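Local atomic coordinates of Aureochrome1-like protein (Ochromonas danica, PDB entry 6I20), a protein that probably acts as a blue-light photoreceptor of the aureochrome family, sensing light through a LOV-type PAS domain that binds flavin mononucleotide. Residues A101-D104 against N108-N111; Y5-A10 against N111-Q116; Q35-L40 against R51-L56. All blocks are in the same frame, centred on the assembly; numbering follows the deposited sequence. Where two conformers were deposited one is given.

Contact 1 of 3, residues A101-D104 against N108-N111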
loop_
_atom_site.group_PDB
_atom_site.type_symbol
_atom_site.label_atom_id
_atom_site.label_comp_id
_atom_site.label_asym_id
_atom_site.label_seq_id
_atom_site.Cartn_x
_atom_site.Cartn_y
_atom_site.Cartn_z
ATOM N N ALA A 101 -2.694 1.996 -10.325
ATOM C CA ALA A 101 -1.983 3.008 -11.083
ATOM C C ALA A 101 -2.750 4.326 -11.108
ATOM O O ALA A 101 -3.974 4.336 -11.293
ATOM C CB ALA A 101 -1.750 2.543 -12.493
ATOM N N LEU A 102 -2.021 5.416 -10.950
ATOM C CA LEU A 102 -2.500 6.784 -11.179
ATOM C C LEU A 102 -1.891 7.255 -12.480
ATOM O O LEU A 102 -0.668 7.329 -12.614
ATOM C CB LEU A 102 -2.121 7.671 -10.008
ATOM C CG LEU A 102 -2.669 7.274 -8.635
ATOM C CD1 LEU A 102 -2.021 8.084 -7.534
ATOM C CD2 LEU A 102 -4.143 7.411 -8.575
ATOM N N ARG A 103 -2.719 7.584 -13.457
ATOM C CA ARG A 103 -2.303 7.824 -14.812
ATOM C C ARG A 103 -2.455 9.270 -15.225
ATOM O O ARG A 103 -3.337 10.004 -14.699
ATOM C CB ARG A 103 -3.105 6.961 -15.792
ATOM C CG ARG A 103 -2.936 5.489 -15.597
ATOM C CD ARG A 103 -3.787 4.667 -16.537
ATOM N NE ARG A 103 -3.632 3.265 -16.180
ATOM C CZ ARG A 103 -2.683 2.446 -16.633
ATOM N NH1 ARG A 103 -1.803 2.821 -17.548
ATOM N NH2 ARG A 103 -2.623 1.192 -16.173
ATOM N N ASP A 104 -1.639 9.676 -16.179
ATOM C CA ASP A 104 -1.793 10.982 -16.841
ATOM C C ASP A 104 -2.813 10.898 -18.006
ATOM O O ASP A 104 -3.387 9.848 -18.299
ATOM C CB ASP A 104 -0.431 11.551 -17.226
ATOM C CG ASP A 104 0.220 10.845 -18.400
ATOM O OD1 ASP A 104 -0.398 10.070 -19.144
ATOM O OD2 ASP A 104 1.447 11.129 -18.611
ATOM N N ASN A 108 -0.082 7.178 -19.250
ATOM C CA ASN A 108 1.159 6.731 -18.611
ATOM C C ASN A 108 0.917 6.588 -17.141
ATOM O O ASN A 108 0.267 7.432 -16.514
ATOM C CB ASN A 108 2.259 7.769 -18.824
ATOM C CG ASN A 108 2.564 7.993 -20.270
ATOM O OD1 ASN A 108 2.963 7.056 -20.993
ATOM N ND2 ASN A 108 2.371 9.234 -20.745
ATOM N N VAL A 109 1.516 5.570 -16.518
ATOM C CA VAL A 109 1.539 5.475 -15.065
ATOM C C VAL A 109 2.496 6.549 -14.545
ATOM O O VAL A 109 3.698 6.558 -14.877
ATOM C CB VAL A 109 1.956 4.070 -14.589
ATOM C CG1 VAL A 109 2.063 4.033 -13.087
ATOM C CG2 VAL A 109 0.973 3.051 -15.138
ATOM N N VAL A 110 2.005 7.418 -13.675
ATOM C CA VAL A 110 2.816 8.459 -13.066
ATOM C C VAL A 110 3.121 8.088 -11.627
ATOM O O VAL A 110 4.242 8.317 -11.131
ATOM C CB VAL A 110 2.129 9.848 -13.153
ATOM C CG1 VAL A 110 2.991 10.931 -12.533
ATOM C CG2 VAL A 110 1.908 10.218 -14.605
ATOM N N ASN A 111 2.171 7.537 -10.918
ATOM C CA ASN A 111 2.337 7.162 -9.517
ATOM C C ASN A 111 1.533 5.898 -9.259
ATOM O O ASN A 111 0.644 5.537 -10.054
ATOM C CB ASN A 111 1.851 8.265 -8.549
ATOM C CG ASN A 111 2.720 9.505 -8.555
ATOM O OD1 ASN A 111 2.326 10.555 -9.099
ATOM N ND2 ASN A 111 3.897 9.436 -7.927
#
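Asp-104 and Asn-108 clasp each other where the two strands turn back, through side chain and backbone together. The amide ND2 of Asn-108 reaches OD2 of Asp-104 at 3.0 Å in a nearly straight bond, held in its own amide plane and landing on the syn lone pair, although the amide and carboxylate planes stand 78° apart. The other carboxylate oxygen, OD1, takes the backbone N of Asn-108 at 2.9 Å from well above the carboxylate plane. Asp-104 can do this because its CG is wedged between backbone N and carbonyl carbon (chi1 73°), which folds the carboxylate over Asn-108 N. A backbone bond from Asp-104 N to Asn-108 O, 3.0 Å, doubles the clasp, and the same carbonyl oxygen lies 3.1 Å from CA of Arg-103 in a CA-H...O contact. Further in, the antiparallel hairpin of strands 92-103 and 109-119 is interrupted by a classic beta bulge: two residues of one strand stand opposite a single residue of the other, Val-110 and Asn-111 against Leu-102. Leu-102 O accepts from Val-110 N at 2.9 Å and only weakly from Asn-111 N, while Leu-102 N donates to Asn-111 O at 2.8 Å. The directions of the short strand segments differ by 111°, far from simple antiparallel. On the face carrying Arg-103 and Val-109, the valine methyl CG2 sits over one face of the guanidinium, 3.7 Å from NH1 of Arg-103, and also touches CB of Ala-101. In the second shell, Gly-107 O receives Arg-103 NH1 and the backbone N of Glu-106 adds a bond to Asp-104 OD1. On the other face, Leu-102 packs on Ile-20, and the side-chain amide of Asn-111 has its partner in Tyr-5.

Contact 2 of 3, residues Y5-A10 against N111-Q116. With FMN (flavin mononucleotide), chain E.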
loop_
_atom_site.group_PDB
_atom_site.type_symbol
_atom_site.label_atom_id
_atom_site.label_comp_id
_atom_site.label_asym_id
_atom_site.label_seq_id
_atom_site.Cartn_x
_atom_site.Cartn_y
_atom_site.Cartn_z
ATOM N N TYR A 5 -4.246 14.505 -7.771
ATOM C CA TYR A 5 -5.237 13.443 -7.957
ATOM C C TYR A 5 -6.413 13.644 -7.006
ATOM O O TYR A 5 -6.243 13.668 -5.782
ATOM C CB TYR A 5 -4.589 12.114 -7.639
ATOM C CG TYR A 5 -3.325 11.854 -8.437
ATOM C CD1 TYR A 5 -3.369 11.534 -9.769
ATOM C CD2 TYR A 5 -2.088 11.923 -7.823
ATOM C CE1 TYR A 5 -2.218 11.314 -10.519
ATOM C CE2 TYR A 5 -0.930 11.680 -8.558
ATOM C CZ TYR A 5 -1.002 11.344 -9.880
ATOM O OH TYR A 5 0.142 11.106 -10.639
ATOM N N SER A 6 -7.606 13.804 -7.564
ATOM C CA SER A 6 -8.749 14.002 -6.664
ATOM C C SER A 6 -9.043 12.760 -5.802
ATOM O O SER A 6 -9.530 12.912 -4.695
ATOM C CB SER A 6 -9.970 14.453 -7.440
ATOM O OG SER A 6 -10.121 13.543 -8.460
ATOM N N LEU A 7 -8.657 11.561 -6.241
ATOM C CA LEU A 7 -8.850 10.412 -5.384
ATOM C C LEU A 7 -7.971 10.489 -4.144
ATOM O O LEU A 7 -8.381 10.130 -3.050
ATOM C CB LEU A 7 -8.621 9.105 -6.175
ATOM C CG LEU A 7 -8.718 7.838 -5.370
ATOM C CD1 LEU A 7 -10.031 7.675 -4.658
ATOM C CD2 LEU A 7 -8.444 6.690 -6.345
ATOM N N VAL A 8 -6.752 11.007 -4.326
ATOM C CA VAL A 8 -5.862 11.207 -3.205
ATOM C C VAL A 8 -6.402 12.271 -2.229
ATOM O O VAL A 8 -6.421 12.074 -1.008
ATOM C CB VAL A 8 -4.479 11.599 -3.683
ATOM C CG1 VAL A 8 -3.568 12.003 -2.512
ATOM C CG2 VAL A 8 -3.835 10.412 -4.410
ATOM N N LYS A 9 -6.883 13.391 -2.801
ATOM C CA LYS A 9 -7.468 14.418 -1.955
ATOM C C LYS A 9 -8.664 13.892 -1.184
ATOM O O LYS A 9 -8.871 14.216 -0.019
ATOM C CB LYS A 9 -7.837 15.635 -2.740
ATOM C CG LYS A 9 -6.646 16.401 -3.250
ATOM C CD LYS A 9 -7.045 17.735 -3.821
ATOM C CE LYS A 9 -7.249 17.657 -5.300
ATOM N NZ LYS A 9 -7.254 19.038 -5.863
ATOM N N ALA A 10 -9.491 13.070 -1.839
ATOM C CA ALA A 10 -10.626 12.488 -1.148
ATOM C C ALA A 10 -10.239 11.613 0.032
ATOM O O ALA A 10 -10.819 11.697 1.093
ATOM C CB ALA A 10 -11.457 11.667 -2.129
ATOM N N ASN A 111 2.171 7.537 -10.918
ATOM C CA ASN A 111 2.337 7.162 -9.517
ATOM C C ASN A 111 1.533 5.898 -9.259
ATOM O O ASN A 111 0.644 5.537 -10.054
ATOM C CB ASN A 111 1.851 8.265 -8.549
ATOM C CG ASN A 111 2.720 9.505 -8.555
ATOM O OD1 ASN A 111 2.326 10.555 -9.099
ATOM N ND2 ASN A 111 3.897 9.436 -7.927
ATOM N N TYR A 112 1.800 5.230 -8.128
ATOM C CA TYR A 112 0.891 4.216 -7.629
ATOM C C TYR A 112 0.273 4.647 -6.318
ATOM O O TYR A 112 0.924 5.311 -5.500
ATOM C CB TYR A 112 1.613 2.877 -7.399
ATOM C CG TYR A 112 2.086 2.244 -8.673
ATOM C CD1 TYR A 112 1.223 1.545 -9.488
ATOM C CD2 TYR A 112 3.410 2.303 -9.055
ATOM C CE1 TYR A 112 1.657 0.982 -10.672
ATOM C CE2 TYR A 112 3.844 1.729 -10.238
ATOM C CZ TYR A 112 2.977 1.083 -11.057
ATOM O OH TYR A 112 3.437 0.523 -12.241
ATOM N N LEU A 113 -0.998 4.281 -6.149
ATOM C CA LEU A 113 -1.729 4.482 -4.930
ATOM C C LEU A 113 -1.829 3.153 -4.214
ATOM O O LEU A 113 -2.177 2.153 -4.838
ATOM C CB LEU A 113 -3.151 4.970 -5.272
ATOM C CG LEU A 113 -4.149 5.062 -4.126
ATOM C CD1 LEU A 113 -3.705 6.096 -3.125
ATOM C CD2 LEU A 113 -5.536 5.376 -4.679
ATOM N N GLY A 114 -1.583 3.158 -2.903
ATOM C CA GLY A 114 -1.822 1.969 -2.097
ATOM C C GLY A 114 -2.666 2.340 -0.908
ATOM O O GLY A 114 -2.371 3.308 -0.209
ATOM N N VAL A 115 -3.766 1.625 -0.719
ATOM C CA VAL A 115 -4.692 1.878 0.376
ATOM C C VAL A 115 -4.729 0.664 1.284
ATOM O O VAL A 115 -4.997 -0.449 0.810
ATOM C CB VAL A 115 -6.120 2.194 -0.161
ATOM C CG1 VAL A 115 -7.095 2.410 1.005
ATOM C CG2 VAL A 115 -6.093 3.379 -1.141
ATOM N N GLN A 116 -4.471 0.866 2.574
ATOM C CA GLN A 116 -4.366 -0.222 3.536
ATOM C C GLN A 116 -5.598 -0.230 4.432
ATOM O O GLN A 116 -5.998 0.788 4.969
ATOM C CB GLN A 116 -3.126 -0.047 4.418
ATOM C CG GLN A 116 -1.827 -0.088 3.650
ATOM C CD GLN A 116 -1.384 1.188 2.972
ATOM O OE1 GLN A 116 -1.918 2.285 3.223
ATOM N NE2 GLN A 116 -0.334 1.072 2.104
HETATM N N1 FMN E . 3.428 -4.053 0.688
HETATM C C2 FMN E . 2.968 -4.332 1.927
HETATM O O2 FMN E . 3.343 -5.397 2.469
HETATM N N3 FMN E . 2.141 -3.510 2.617
HETATM C C4 FMN E . 1.685 -2.335 2.088
HETATM O O4 FMN E . 0.861 -1.632 2.733
HETATM C C4A FMN E . 2.166 -1.975 0.797
HETATM N N5 FMN E . 1.765 -0.797 0.220
HETATM C C5A FMN E . 2.181 -0.543 -1.045
HETATM C C6 FMN E . 1.775 0.648 -1.686
HETATM C C7 FMN E . 2.162 0.952 -2.950
HETATM C C7M FMN E . 1.669 2.248 -3.633
HETATM C C8 FMN E . 3.017 0.062 -3.685
HETATM C C8M FMN E . 3.439 0.378 -5.084
HETATM C C9 FMN E . 3.430 -1.102 -3.083
HETATM C C9A FMN E . 3.026 -1.450 -1.802
HETATM N N10 FMN E . 3.504 -2.621 -1.161
HETATM C C10 FMN E . 3.030 -2.910 0.086
HETATM C "C1'" FMN E . 4.275 -3.621 -1.891
HETATM C "C2'" FMN E . 5.798 -3.454 -1.853
HETATM O "O2'" FMN E . 6.102 -2.051 -1.870
HETATM C "C3'" FMN E . 6.407 -4.115 -3.080
HETATM O "O3'" FMN E . 5.827 -3.613 -4.296
HETATM C "C4'" FMN E . 6.324 -5.625 -3.096
HETATM O "O4'" FMN E . 6.871 -6.111 -1.858
HETATM C "C5'" FMN E . 7.173 -6.212 -4.272
HETATM O "O5'" FMN E . 8.409 -5.441 -4.443
HETATM P P FMN E . 9.653 -6.207 -5.127
HETATM O O1P FMN E . 10.786 -5.256 -5.105
HETATM O O2P FMN E . 9.889 -7.417 -4.321
HETATM O O3P FMN E . 9.144 -6.530 -6.525
#
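The N-terminal helix 6-13 leans on strand 109-119 of the PAS sheet through two pairs: Tyr-5, at the N-cap just before the helix, with Asn-111, and Leu-7, within it, with Leu-113. The phenol OH of Tyr-5 donates to OD1 of Asn-111 at 2.7 Å, in the carbonyl plane and on a lone pair, with ring and amide planes almost perpendicular at 86°. Since Ser-21 O takes the ND2 of the same amide, both ends of this buried group are fixed and its flip is settled. A phenylalanine in place of Tyr-5 would probably leave Asn-111 OD1 without this donor and set the amide freer to turn. In the first turn of the helix, the chi1 of Leu-7 (177°) swings the isobutyl group away from the backbone N, and its CD2 meets CD2 of Leu-113 at 3.6 Å, the two side chains crossing at about a right angle. The flavin lies beyond the strand: the backbone N of Gly-114 is 3.5 Å from the ring methyl C7M of FMN. Gln-116 NE2 bonds FMN O4 at 3.0 Å and N5 weakly, the glutamine-flavin pairing characteristic of LOV domains.

Contact 3 of 3, residues Q35-L40 against R51-L56. With FMN (flavin mononucleotide), chain E; EDO (1,2-ethanediol), chain G.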
loop_
_atom_site.group_PDB
_atom_site.type_symbol
_atom_site.label_atom_id
_atom_site.label_comp_id
_atom_site.label_asym_id
_atom_site.label_seq_id
_atom_site.Cartn_x
_atom_site.Cartn_y
_atom_site.Cartn_z
ATOM N N GLN A 35 -1.656 10.431 7.355
ATOM C CA GLN A 35 -1.641 10.279 8.792
ATOM C C GLN A 35 -2.144 8.931 9.248
ATOM O O GLN A 35 -1.596 8.347 10.163
ATOM C CB GLN A 35 -2.428 11.419 9.488
ATOM C CG GLN A 35 -2.408 11.298 11.011
ATOM C CD GLN A 35 -1.017 11.421 11.580
ATOM O OE1 GLN A 35 -0.384 12.470 11.388
ATOM N NE2 GLN A 35 -0.501 10.349 12.236
ATOM N N GLY A 36 -3.184 8.434 8.600
ATOM C CA GLY A 36 -3.751 7.145 8.958
ATOM C C GLY A 36 -2.743 6.025 8.785
ATOM O O GLY A 36 -2.695 5.107 9.603
ATOM N N PHE A 37 -1.989 6.066 7.695
ATOM C CA PHE A 37 -0.922 5.075 7.468
ATOM C C PHE A 37 0.113 5.124 8.585
ATOM O O PHE A 37 0.562 4.087 9.104
ATOM C CB PHE A 37 -0.248 5.304 6.133
ATOM C CG PHE A 37 0.884 4.363 5.830
ATOM C CD1 PHE A 37 0.643 3.135 5.233
ATOM C CD2 PHE A 37 2.185 4.719 6.108
ATOM C CE1 PHE A 37 1.677 2.264 4.941
ATOM C CE2 PHE A 37 3.219 3.838 5.809
ATOM C CZ PHE A 37 2.977 2.630 5.221
ATOM N N LEU A 38 0.493 6.317 8.984
ATOM C CA LEU A 38 1.480 6.488 10.058
ATOM C C LEU A 38 0.950 5.912 11.352
ATOM O O LEU A 38 1.679 5.249 12.093
ATOM C CB LEU A 38 1.879 7.949 10.212
ATOM C CG LEU A 38 2.387 8.652 8.968
ATOM C CD1 LEU A 38 2.638 10.116 9.268
ATOM C CD2 LEU A 38 3.603 7.975 8.354
ATOM N N THR A 39 -0.306 6.197 11.683
ATOM C CA THR A 39 -0.888 5.697 12.913
ATOM C C THR A 39 -1.033 4.180 12.901
ATOM O O THR A 39 -0.702 3.523 13.902
ATOM C CB THR A 39 -2.219 6.361 13.183
ATOM O OG1 THR A 39 -1.964 7.768 13.275
ATOM C CG2 THR A 39 -2.841 5.856 14.482
ATOM N N LEU A 40 -1.457 3.642 11.773
ATOM C CA LEU A 40 -1.623 2.184 11.615
ATOM C C LEU A 40 -0.297 1.464 11.821
ATOM O O LEU A 40 -0.240 0.459 12.510
ATOM C CB LEU A 40 -2.155 1.868 10.216
ATOM C CG LEU A 40 -2.141 0.406 9.777
ATOM C CD1 LEU A 40 -3.086 -0.392 10.671
ATOM C CD2 LEU A 40 -2.536 0.329 8.300
ATOM N N ARG A 51 11.250 5.367 1.093
ATOM C CA ARG A 51 11.373 3.936 1.311
ATOM C C ARG A 51 10.317 3.166 0.522
ATOM O O ARG A 51 9.196 3.633 0.364
ATOM C CB ARG A 51 11.196 3.620 2.810
ATOM C CG ARG A 51 12.192 4.369 3.695
ATOM C CD ARG A 51 13.564 3.716 3.616
ATOM N NE ARG A 51 13.503 2.270 3.729
ATOM C CZ ARG A 51 13.426 1.561 4.864
ATOM N NH1 ARG A 51 13.311 0.280 4.778
ATOM N NH2 ARG A 51 13.502 2.120 6.069
ATOM N N ASN A 52 10.677 2.001 0.001
ATOM C CA ASN A 52 9.711 1.052 -0.538
ATOM C C ASN A 52 8.898 0.466 0.612
ATOM O O ASN A 52 9.456 0.127 1.669
ATOM C CB ASN A 52 10.442 -0.056 -1.297
ATOM C CG ASN A 52 9.497 -0.997 -1.983
ATOM O OD1 ASN A 52 8.885 -1.830 -1.328
ATOM N ND2 ASN A 52 9.363 -0.848 -3.305
ATOM N N CYS A 53 7.603 0.271 0.396
ATOM C CA CYS A 53 6.683 -0.190 1.444
ATOM C C CYS A 53 6.907 -1.660 1.950
ATOM O O CYS A 53 6.288 -2.075 2.928
ATOM C CB CYS A 53 5.222 0.063 0.988
ATOM S SG CYS A 53 4.119 0.670 2.265
ATOM N N ARG A 54 7.847 -2.388 1.333
ATOM C CA ARG A 54 8.132 -3.730 1.775
ATOM C C ARG A 54 8.631 -3.780 3.206
ATOM O O ARG A 54 8.718 -4.873 3.774
ATOM C CB ARG A 54 9.110 -4.435 0.846
ATOM C CG ARG A 54 10.547 -4.016 1.010
ATOM C CD ARG A 54 11.495 -4.858 0.172
ATOM N NE ARG A 54 11.344 -4.656 -1.248
ATOM C CZ ARG A 54 11.881 -3.652 -1.929
ATOM N NH1 ARG A 54 12.650 -2.744 -1.349
ATOM N NH2 ARG A 54 11.640 -3.550 -3.233
ATOM N N PHE A 55 9.038 -2.660 3.797
ATOM C CA PHE A 55 9.406 -2.654 5.215
ATOM C C PHE A 55 8.324 -3.139 6.172
ATOM O O PHE A 55 8.580 -3.459 7.331
ATOM C CB PHE A 55 9.988 -1.292 5.688
ATOM C CG PHE A 55 8.994 -0.149 5.669
ATOM C CD1 PHE A 55 8.082 0.013 6.697
ATOM C CD2 PHE A 55 8.980 0.767 4.625
ATOM C CE1 PHE A 55 7.179 1.054 6.666
ATOM C CE2 PHE A 55 8.052 1.795 4.590
ATOM C CZ PHE A 55 7.135 1.923 5.593
ATOM N N LEU A 56 7.092 -3.166 5.666
ATOM C CA LEU A 56 5.953 -3.722 6.434
ATOM C C LEU A 56 5.893 -5.231 6.464
ATOM O O LEU A 56 5.113 -5.806 7.209
ATOM C CB LEU A 56 4.638 -3.142 5.924
ATOM C CG LEU A 56 4.451 -1.653 6.091
ATOM C CD1 LEU A 56 3.106 -1.236 5.498
ATOM C CD2 LEU A 56 4.526 -1.213 7.548
HETATM N N1 FMN E . 3.428 -4.053 0.688
HETATM C C2 FMN E . 2.968 -4.332 1.927
HETATM O O2 FMN E . 3.343 -5.397 2.469
HETATM N N3 FMN E . 2.141 -3.510 2.617
HETATM C C4 FMN E . 1.685 -2.335 2.088
HETATM O O4 FMN E . 0.861 -1.632 2.733
HETATM C C4A FMN E . 2.166 -1.975 0.797
HETATM N N5 FMN E . 1.765 -0.797 0.220
HETATM C C5A FMN E . 2.181 -0.543 -1.045
HETATM C C6 FMN E . 1.775 0.648 -1.686
HETATM C C7 FMN E . 2.162 0.952 -2.950
HETATM C C7M FMN E . 1.669 2.248 -3.633
HETATM C C8 FMN E . 3.017 0.062 -3.685
HETATM C C8M FMN E . 3.439 0.378 -5.084
HETATM C C9 FMN E . 3.430 -1.102 -3.083
HETATM C C9A FMN E . 3.026 -1.450 -1.802
HETATM N N10 FMN E . 3.504 -2.621 -1.161
HETATM C C10 FMN E . 3.030 -2.910 0.086
HETATM C "C1'" FMN E . 4.275 -3.621 -1.891
HETATM C "C2'" FMN E . 5.798 -3.454 -1.853
HETATM O "O2'" FMN E . 6.102 -2.051 -1.870
HETATM C "C3'" FMN E . 6.407 -4.115 -3.080
HETATM O "O3'" FMN E . 5.827 -3.613 -4.296
HETATM C "C4'" FMN E . 6.324 -5.625 -3.096
HETATM O "O4'" FMN E . 6.871 -6.111 -1.858
HETATM C "C5'" FMN E . 7.173 -6.212 -4.272
HETATM O "O5'" FMN E . 8.409 -5.441 -4.443
HETATM P P FMN E . 9.653 -6.207 -5.127
HETATM O O1P FMN E . 10.786 -5.256 -5.105
HETATM O O2P FMN E . 9.889 -7.417 -4.321
HETATM O O3P FMN E . 9.144 -6.530 -6.525
HETATM C C1 EDO G . -4.030 9.616 14.189
HETATM O O1 EDO G . -4.685 10.721 14.829
HETATM C C2 EDO G . -5.070 8.675 13.595
HETATM O O2 EDO G . -4.904 8.519 12.180
#
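OD1 of Asn-52 accepts two hydrogen bonds: from the ribityl hydroxyl O2' of FMN at 2.8 Å and from the backbone N of Arg-54 at 2.9 Å, the second closing an Asx turn. The oxygen also lies over the centre of one face of the Arg-54 guanidinium, 3.5 Å above its plane. That guanidinium meets the phosphate at its edge, NH2 of Arg-54 to O1P of FMN at 2.7 Å, while NH1 forms a salt bridge with Asp-27; the second partner helps to fix its rotation. Asn-52 ND2 is taken by Asp-27 O, so the same residue steadies both ligand-binding side chains. The turn leads into the 3-10 segment 53-56, part of the NCRFLQ sequence that marks LOV domains. Its Cys-53 places SG 3.6 Å from C4A of FMN, consistent with the cysteine that forms the flavin adduct in relatives, though this is one of two deposited conformers. Behind the sulfur stands helix 35-41, which sends in a single side chain. Phe-37 holds its ring trans to the main-chain nitrogen (chi1 178°), bringing the ring end up against Cys-53, Phe-55 and Leu-56. In that cysteine conformer, CZ of Phe-37 is 3.7 Å from SG of Cys-53, an oblique sulfur-aromatic contact; CE1 of Phe-37 reaches CD1 of Leu-56 at 3.8 Å, and Phe-55 CZ touches the ring edge near its plane. Leu-56 CD1 in turn packs near FMN O4. Farther out, Val-48 packs against Phe-37 and Phe-55, and Tyr-43 meets the Phe-55 ring edge-to-face.

Contacts 1 and 2 share Asn-111 and strand 109-119: the backbone of Asn-111 pairs with strand 92-103 in contact 1, while its side-chain amide serves the N-terminal segment in contact 2. Both are partly buried, contact 1 lying farther from the centre of the chain, at the hairpin end, and built from backbone bonds and a polar clasp. Contact 2 rests on one hydrogen bond and one leucine pair. Contact 3 is the buried one, with no hydrogen bond between its protein segments, only apolar and sulfur-aromatic packing beside the flavin. Contacts 2 and 3 both touch FMN and meet where Gln-116 packs on Phe-37 and Leu-40; contact 1 stays about 11 Å from contact 3 at the nearest atoms.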